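Local coordinates for protein nicotinamide riboside transporter PnuC (Neisseria mucosa ATCC 25996, PDB 4QTN) that binds nicotinamide riboside within its bundle of transmembrane helices and probably carries this vitamin B3 form across the inner membrane, at residues R9-W15 with F56-I62; G50-V55 with M216-N220. All blocks are in the same frame, centred on the assembly; numbering follows the deposited sequence.

Contact 1 (R9-W15 with F56-I62); sequences RELFGGW and FVGKGKI. With BOG (octyl beta-D-glucopyranoside), chain J; NNR (Nicotinamide riboside), chain I.
Trp-15 brings the edge of its six-membered ring to the face of Phe-56, a T-shaped (edge-to-face) pair with centroids 5.3 Å apart, planes at 67° and Trp-15 CH2 3.7 Å from Phe-56 CE1. Chi1 is m in both residues (-55° and -79°). The indole is also bonded to its own segment, NE1 donating to Leu-11 O at 3.1 Å; the octyl tail of the bound octyl glucoside lies over one indole face through C4', and the sugar hydroxyl O2 donates to Phe-12 O (2.5 Å). Leu-11 CD2 extends the apolar patch to Phe-56 CE2 (4.3 Å), while Lys-59 CG meets Trp-15 CZ3 at 3.5 Å.

The lysine ends collect carbonyls exposed as helix 4-12 stops: Gly-13 leaves helical angles (-88/128), and Gly-14 follows with positive phi (70/32). Lys-61, m-t-t through chi3, donates from NZ to Glu-10 O (2.6 Å) and Gly-13 O (2.8 Å), and also reaches Thr-118. Lys-59 NZ donates to Gly-14 O (2.5 Å) and forms a salt bridge with Glu-19. In register, CA atoms lie 7.0 Å apart for Glu-10 and Lys-61, and 8.5 Å for Trp-15 and Lys-59. Glu-10 folds (chi1 t, chi2 p) so that OE2 accepts from Ser-63 N, just past the second segment.

Helix 41-59 ends in a Schellman motif: Lys-61 N bonds Phe-56 O (2.8 Å), Gly-60 N bonds Val-57 O weakly (2.8 Å), and Gly-60 at 83/20 is the C-prime residue. Two helix C-termini thus meet, the lysines before and after the C-prime Gly-60 of one Schellman motif donating to carbonyls at and just beyond the end of the other helix.

Contact 2 (G50-V55 with M216-N220); sequences GILCVV and MYLCN. With NNR (Nicotinamide riboside), chain I.
Val-54, its CB directed at helix 208-234, fills the apolar centre: CG2 lies 3.3 Å from Tyr-217 CE1, and CG1 sits 3.9 Å from the Tyr-217 ring centroid, 20° off the normal, a CH-pi contact over the face. The setting is a pair of nearly parallel transmembrane helices, whose segment axes run 12° apart and 10.1 Å distant at closest approach. CA atoms pair as Ile-51 with Tyr-217 (7.0 Å) and Val-55 with Asn-220 (6.5 Å). Beside the centre, Ile-51 (m, t) brings CD1 to 3.3 Å from SE of selenomethionine Met-216 (m, t, t), which also packs on helix 17-34.

Polar bonds border this core. Tyr-217 (chi1 -88°) donates from OH to Gly-50 O at 2.7 Å; the same carbonyl accepts Val-54 N at 3.2 Å. Helix 41-59 is kinked here, the N atoms of Gly-50 and Cys-53 lacking bonds to the preceding turn. At phi 142° a CB on Gly-50 would jam against the preceding carbonyl O and lie only 3.0 Å from Tyr-217 OH. Tyr-217, a nicotinamide riboside-binding residue, also packs on Asn-189. At the other border Asn-220 (chi1 t) donates weakly from ND2 to Val-54 O (3.3 Å), setting its OD1 3.4 Å from Val-55 CA.

Both contacts draw on helix 41-59, contact 2 from its kinked middle and contact 1 from its C-terminal end, with centres 13 Å apart. They join directly where Trp-15 CZ3 packs 3.6 Å from Val-55 CG1. Their segments alternate along the chain, and helix 41-59 meets the N-terminal helix 4-12 in one contact and the last helix, 208-234, in the other. The same helix lines the pocket: Val-54 CG1 is 3.5 Å from NNR C3 and Val-57 CG1 3.5 Å from NNR C5, both on the nicotinamide ring, while Cys-53 SG lies 3.6 Å from the ribose oxygen O2R. Val-54 also packs on Tyr-217, whereas Val-57 makes no contact with residues 9-15.

Contact 1 (R9-W15 with F56-I62)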
loop_
_atom_site.group_PDB
_atom_site.type_symbol
_atom_site.label_atom_id
_atom_site.label_comp_id
_atom_site.label_asym_id
_atom_site.label_seq_id
_atom_site.Cartn_x
_atom_site.Cartn_y
_atom_site.Cartn_z
ATOM N N ARG C 9 16.742 -27.085 11.579
ATOM C CA ARG C 9 16.883 -25.766 12.213
ATOM C C ARG C 9 16.550 -24.608 11.269
ATOM O O ARG C 9 15.702 -23.744 11.578
ATOM C CB ARG C 9 18.307 -25.585 12.714
ATOM C CG ARG C 9 18.532 -26.065 14.117
ATOM C CD ARG C 9 19.911 -25.682 14.566
ATOM N NE ARG C 9 19.978 -25.640 16.003
ATOM C CZ ARG C 9 20.208 -24.540 16.714
ATOM N NH1 ARG C 9 20.432 -23.368 16.114
ATOM N NH2 ARG C 9 20.243 -24.619 18.033
ATOM N N GLU C 10 17.252 -24.568 10.142
ATOM C CA GLU C 10 17.055 -23.531 9.168
ATOM C C GLU C 10 15.588 -23.373 8.760
ATOM O O GLU C 10 15.086 -22.259 8.692
ATOM C CB GLU C 10 17.898 -23.786 7.955
ATOM C CG GLU C 10 18.015 -22.578 7.079
ATOM C CD GLU C 10 19.047 -21.587 7.580
ATOM O OE1 GLU C 10 19.754 -21.896 8.566
ATOM O OE2 GLU C 10 19.165 -20.506 6.969
ATOM N N LEU C 11 14.905 -24.491 8.510
ATOM C CA LEU C 11 13.550 -24.460 7.948
ATOM C C LEU C 11 12.477 -24.183 8.977
ATOM O O LEU C 11 11.439 -23.617 8.653
ATOM C CB LEU C 11 13.218 -25.776 7.244
ATOM C CG LEU C 11 13.875 -26.169 5.922
ATOM C CD1 LEU C 11 13.059 -27.301 5.334
ATOM C CD2 LEU C 11 13.958 -25.003 4.939
ATOM N N PHE C 12 12.689 -24.634 10.198
ATOM C CA PHE C 12 11.614 -24.630 11.177
ATOM C C PHE C 12 11.964 -23.842 12.437
ATOM O O PHE C 12 11.109 -23.628 13.301
ATOM C CB PHE C 12 11.181 -26.071 11.517
ATOM C CG PHE C 12 10.653 -26.850 10.324
ATOM C CD1 PHE C 12 9.334 -26.696 9.899
ATOM C CD2 PHE C 12 11.481 -27.722 9.618
ATOM C CE1 PHE C 12 8.857 -27.395 8.799
ATOM C CE2 PHE C 12 11.011 -28.410 8.512
ATOM C CZ PHE C 12 9.697 -28.249 8.107
ATOM N N GLY C 13 13.207 -23.361 12.506
ATOM C CA GLY C 13 13.745 -22.778 13.730
ATOM C C GLY C 13 13.476 -21.301 13.865
ATOM O O GLY C 13 13.763 -20.520 12.962
ATOM N N GLY C 14 12.915 -20.918 15.004
ATOM C CA GLY C 14 12.934 -19.528 15.437
ATOM C C GLY C 14 12.077 -18.589 14.619
ATOM O O GLY C 14 12.421 -17.421 14.465
ATOM N N TRP C 15 10.956 -19.094 14.087
ATOM C CA TRP C 15 9.883 -18.219 13.567
ATOM C C TRP C 15 8.984 -17.773 14.686
ATOM O O TRP C 15 8.598 -18.588 15.546
ATOM C CB TRP C 15 9.018 -18.924 12.518
ATOM C CG TRP C 15 9.752 -19.498 11.391
ATOM C CD1 TRP C 15 10.198 -20.775 11.280
ATOM C CD2 TRP C 15 10.097 -18.844 10.176
ATOM N NE1 TRP C 15 10.817 -20.960 10.073
ATOM C CE2 TRP C 15 10.770 -19.788 9.372
ATOM C CE3 TRP C 15 9.925 -17.551 9.693
ATOM C CZ2 TRP C 15 11.270 -19.479 8.110
ATOM C CZ3 TRP C 15 10.420 -17.241 8.441
ATOM C CH2 TRP C 15 11.087 -18.209 7.659
ATOM N N PHE C 56 13.028 -15.545 3.882
ATOM C CA PHE C 56 14.273 -15.967 4.547
ATOM C C PHE C 56 15.346 -14.858 4.628
ATOM O O PHE C 56 16.052 -14.753 5.643
ATOM C CB PHE C 56 14.851 -17.211 3.872
ATOM C CG PHE C 56 14.170 -18.478 4.264
ATOM C CD1 PHE C 56 12.801 -18.605 4.162
ATOM C CD2 PHE C 56 14.900 -19.552 4.734
ATOM C CE1 PHE C 56 12.165 -19.786 4.522
ATOM C CE2 PHE C 56 14.274 -20.734 5.100
ATOM C CZ PHE C 56 12.903 -20.850 4.991
ATOM N N VAL C 57 15.481 -14.048 3.563
ATOM C CA VAL C 57 16.335 -12.838 3.622
ATOM C C VAL C 57 15.857 -11.889 4.741
ATOM O O VAL C 57 16.657 -11.412 5.554
ATOM C CB VAL C 57 16.400 -12.087 2.262
ATOM C CG1 VAL C 57 16.981 -10.694 2.439
ATOM C CG2 VAL C 57 17.226 -12.865 1.269
ATOM N N GLY C 58 14.550 -11.667 4.806
ATOM C CA GLY C 58 13.973 -10.810 5.830
ATOM C C GLY C 58 14.326 -11.303 7.205
ATOM O O GLY C 58 14.613 -10.512 8.100
ATOM N N LYS C 59 14.316 -12.626 7.365
ATOM C CA LYS C 59 14.712 -13.282 8.617
ATOM C C LYS C 59 16.232 -13.250 8.828
ATOM O O LYS C 59 16.723 -13.340 9.962
ATOM C CB LYS C 59 14.216 -14.728 8.627
ATOM C CG LYS C 59 12.925 -14.939 9.385
ATOM C CD LYS C 59 13.126 -14.639 10.844
ATOM C CE LYS C 59 12.579 -15.743 11.715
ATOM N NZ LYS C 59 12.556 -15.281 13.132
ATOM N N GLY C 60 16.964 -13.122 7.728
ATOM C CA GLY C 60 18.409 -13.130 7.768
ATOM C C GLY C 60 18.957 -14.537 7.800
ATOM O O GLY C 60 20.083 -14.741 8.217
ATOM N N LYS C 61 18.139 -15.511 7.373
ATOM C CA LYS C 61 18.558 -16.929 7.288
ATOM C C LYS C 61 19.401 -17.210 6.046
ATOM O O LYS C 61 19.104 -16.712 4.952
ATOM C CB LYS C 61 17.343 -17.840 7.281
ATOM C CG LYS C 61 16.555 -17.816 8.563
ATOM C CD LYS C 61 15.635 -19.014 8.665
ATOM C CE LYS C 61 15.111 -19.160 10.080
ATOM N NZ LYS C 61 15.352 -20.531 10.617
ATOM N N ILE C 62 20.420 -18.052 6.207
ATOM C CA ILE C 62 21.420 -18.280 5.146
ATOM C C ILE C 62 20.916 -19.156 4.009
ATOM O O ILE C 62 21.416 -19.070 2.875
ATOM C CB ILE C 62 22.706 -18.902 5.702
ATOM C CG1 ILE C 62 23.742 -19.028 4.591
ATOM C CG2 ILE C 62 22.413 -20.257 6.349
ATOM C CD1 ILE C 62 25.101 -18.529 4.982
HETATM C C1 BOG J . 7.492 -23.115 14.916
HETATM O O1 BOG J . 6.832 -22.624 13.802
HETATM C C2 BOG J . 8.553 -22.117 15.360
HETATM O O2 BOG J . 9.575 -21.917 14.312
HETATM C C3 BOG J . 9.238 -22.590 16.592
HETATM O O3 BOG J . 10.256 -21.603 16.955
HETATM C C4 BOG J . 8.294 -22.797 17.733
HETATM O O4 BOG J . 8.979 -23.463 18.810
HETATM C C5 BOG J . 7.011 -23.584 17.374
HETATM O O5 BOG J . 6.474 -23.364 15.990
HETATM C C6 BOG J . 5.957 -23.177 18.342
HETATM O O6 BOG J . 4.994 -24.215 18.494
HETATM C "C1'" BOG J . 7.227 -23.225 12.541
HETATM C "C2'" BOG J . 6.848 -22.230 11.397
HETATM C "C3'" BOG J . 7.140 -22.845 10.050
HETATM C "C4'" BOG J . 6.580 -21.893 8.948
HETATM C "C5'" BOG J . 6.914 -22.444 7.529
HETATM C "C6'" BOG J . 8.449 -22.482 7.324
HETATM C "C7'" BOG J . 8.882 -23.842 6.722
HETATM C "C8'" BOG J . 9.049 -23.736 5.166
HETATM O O2R NNR I . 18.081 -12.954 -3.004
HETATM C C2R NNR I . 16.859 -12.316 -3.672
HETATM C C3R NNR I . 16.700 -12.859 -5.097
HETATM O O3R NNR I . 17.917 -13.217 -5.580
HETATM C C4R NNR I . 16.169 -11.695 -5.908
HETATM C C5R NNR I . 14.588 -11.703 -6.012
HETATM O O5R NNR I . 14.143 -10.382 -6.469
HETATM O O4R NNR I . 16.584 -10.625 -5.291
HETATM C C1R NNR I . 16.987 -11.028 -3.788
HETATM N N1 NNR I . 16.133 -10.301 -2.829
HETATM C C2 NNR I . 14.947 -9.678 -3.246
HETATM C C6 NNR I . 16.495 -10.235 -1.504
HETATM C C5 NNR I . 15.667 -9.550 -0.582
HETATM C C4 NNR I . 14.513 -8.926 -1.005
HETATM C C3 NNR I . 14.137 -8.994 -2.312
HETATM C C7 NNR I . 12.836 -8.330 -2.729
HETATM O O7 NNR I . 12.661 -7.986 -3.861
HETATM N N7 NNR I . 11.799 -8.129 -1.754
#

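Contact 2 (G50-V55 with M216-N220)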
loop_
_atom_site.group_PDB
_atom_site.type_symbol
_atom_site.label_atom_id
_atom_site.label_comp_id
_atom_site.label_asym_id
_atom_site.label_seq_id
_atom_site.Cartn_x
_atom_site.Cartn_y
_atom_site.Cartn_z
ATOM N N GLY C 50 10.892 -18.424 -3.803
ATOM C CA GLY C 50 10.945 -17.033 -4.165
ATOM C C GLY C 50 10.231 -16.243 -3.141
ATOM O O GLY C 50 10.745 -15.249 -2.648
ATOM N N ILE C 51 9.041 -16.702 -2.785
ATOM C CA ILE C 51 8.398 -16.233 -1.567
ATOM C C ILE C 51 9.213 -16.713 -0.379
ATOM O O ILE C 51 9.557 -15.926 0.498
ATOM C CB ILE C 51 6.933 -16.695 -1.463
ATOM C CG1 ILE C 51 6.039 -15.765 -2.278
ATOM C CG2 ILE C 51 6.471 -16.678 -0.022
ATOM C CD1 ILE C 51 4.746 -16.401 -2.740
ATOM N N LEU C 52 9.598 -17.989 -0.400
ATOM C CA LEU C 52 10.538 -18.500 0.579
ATOM C C LEU C 52 11.898 -17.778 0.543
ATOM O O LEU C 52 12.452 -17.462 1.599
ATOM C CB LEU C 52 10.700 -20.021 0.472
ATOM C CG LEU C 52 9.603 -20.769 1.239
ATOM C CD1 LEU C 52 8.597 -21.372 0.280
ATOM C CD2 LEU C 52 10.169 -21.829 2.171
ATOM N N CYS C 53 12.415 -17.479 -0.659
ATOM C CA CYS C 53 13.697 -16.775 -0.741
ATOM C C CYS C 53 13.654 -15.489 0.068
ATOM O O CYS C 53 14.389 -15.342 1.038
ATOM C CB CYS C 53 14.111 -16.485 -2.171
ATOM S SG CYS C 53 15.711 -15.615 -2.291
ATOM N N VAL C 54 12.763 -14.581 -0.301
ATOM C CA VAL C 54 12.722 -13.261 0.331
ATOM C C VAL C 54 12.262 -13.262 1.799
ATOM O O VAL C 54 12.727 -12.456 2.595
ATOM C CB VAL C 54 11.889 -12.265 -0.472
ATOM C CG1 VAL C 54 12.483 -12.102 -1.874
ATOM C CG2 VAL C 54 10.434 -12.717 -0.521
ATOM N N VAL C 55 11.373 -14.166 2.164
ATOM C CA VAL C 55 10.978 -14.257 3.568
ATOM C C VAL C 55 12.195 -14.653 4.422
ATOM O O VAL C 55 12.419 -14.095 5.493
ATOM C CB VAL C 55 9.754 -15.198 3.768
ATOM C CG1 VAL C 55 9.693 -15.764 5.183
ATOM C CG2 VAL C 55 8.469 -14.459 3.424
HETATM N N MSE C 216 3.197 -10.037 -2.746
HETATM C CA MSE C 216 3.648 -10.648 -1.485
HETATM C C MSE C 216 5.051 -10.193 -1.164
HETATM O O MSE C 216 5.394 -9.998 -0.002
HETATM C CB MSE C 216 3.556 -12.160 -1.556
HETATM C CG MSE C 216 2.179 -12.568 -2.069
HETATM SE SE MSE C 216 2.102 -14.527 -2.325
HETATM C CE MSE C 216 0.158 -14.694 -2.578
ATOM N N TYR C 217 5.862 -10.000 -2.199
ATOM C CA TYR C 217 7.185 -9.402 -2.045
ATOM C C TYR C 217 7.135 -8.038 -1.369
ATOM O O TYR C 217 7.955 -7.751 -0.505
ATOM C CB TYR C 217 7.880 -9.264 -3.398
ATOM C CG TYR C 217 8.659 -10.473 -3.804
ATOM C CD1 TYR C 217 8.422 -11.711 -3.197
ATOM C CD2 TYR C 217 9.622 -10.403 -4.827
ATOM C CE1 TYR C 217 9.128 -12.842 -3.579
ATOM C CE2 TYR C 217 10.334 -11.534 -5.222
ATOM C CZ TYR C 217 10.084 -12.752 -4.590
ATOM O OH TYR C 217 10.783 -13.880 -4.961
ATOM N N LEU C 218 6.191 -7.195 -1.793
ATOM C CA LEU C 218 6.077 -5.830 -1.295
ATOM C C LEU C 218 5.771 -5.820 0.200
ATOM O O LEU C 218 6.417 -5.095 0.980
ATOM C CB LEU C 218 4.981 -5.071 -2.064
ATOM C CG LEU C 218 4.878 -3.522 -2.131
ATOM C CD1 LEU C 218 3.414 -3.111 -2.016
ATOM C CD2 LEU C 218 5.743 -2.737 -1.125
ATOM N N CYS C 219 4.795 -6.621 0.605
ATOM C CA CYS C 219 4.488 -6.759 2.012
ATOM C C CYS C 219 5.743 -7.144 2.787
ATOM O O CYS C 219 6.196 -6.400 3.674
ATOM C CB CYS C 219 3.409 -7.802 2.218
ATOM S SG CYS C 219 1.866 -7.410 1.385
ATOM N N ASN C 220 6.324 -8.286 2.417
ATOM C CA ASN C 220 7.502 -8.821 3.081
ATOM C C ASN C 220 8.664 -7.831 3.126
ATOM O O ASN C 220 9.406 -7.784 4.103
ATOM C CB ASN C 220 7.920 -10.128 2.410
ATOM C CG ASN C 220 9.339 -10.551 2.763
ATOM O OD1 ASN C 220 9.583 -11.135 3.840
ATOM N ND2 ASN C 220 10.300 -10.282 1.836
HETATM O O2R NNR I . 18.081 -12.954 -3.004
HETATM C C2R NNR I . 16.859 -12.316 -3.672
HETATM C C3R NNR I . 16.700 -12.859 -5.097
HETATM O O3R NNR I . 17.917 -13.217 -5.580
HETATM C C4R NNR I . 16.169 -11.695 -5.908
HETATM C C5R NNR I . 14.588 -11.703 -6.012
HETATM O O5R NNR I . 14.143 -10.382 -6.469
HETATM O O4R NNR I . 16.584 -10.625 -5.291
HETATM C C1R NNR I . 16.987 -11.028 -3.788
HETATM N N1 NNR I . 16.133 -10.301 -2.829
HETATM C C2 NNR I . 14.947 -9.678 -3.246
HETATM C C6 NNR I . 16.495 -10.235 -1.504
HETATM C C5 NNR I . 15.667 -9.550 -0.582
HETATM C C4 NNR I . 14.513 -8.926 -1.005
HETATM C C3 NNR I . 14.137 -8.994 -2.312
HETATM C C7 NNR I . 12.836 -8.330 -2.729
HETATM O O7 NNR I . 12.661 -7.986 -3.861
HETATM N N7 NNR I . 11.799 -8.129 -1.754
#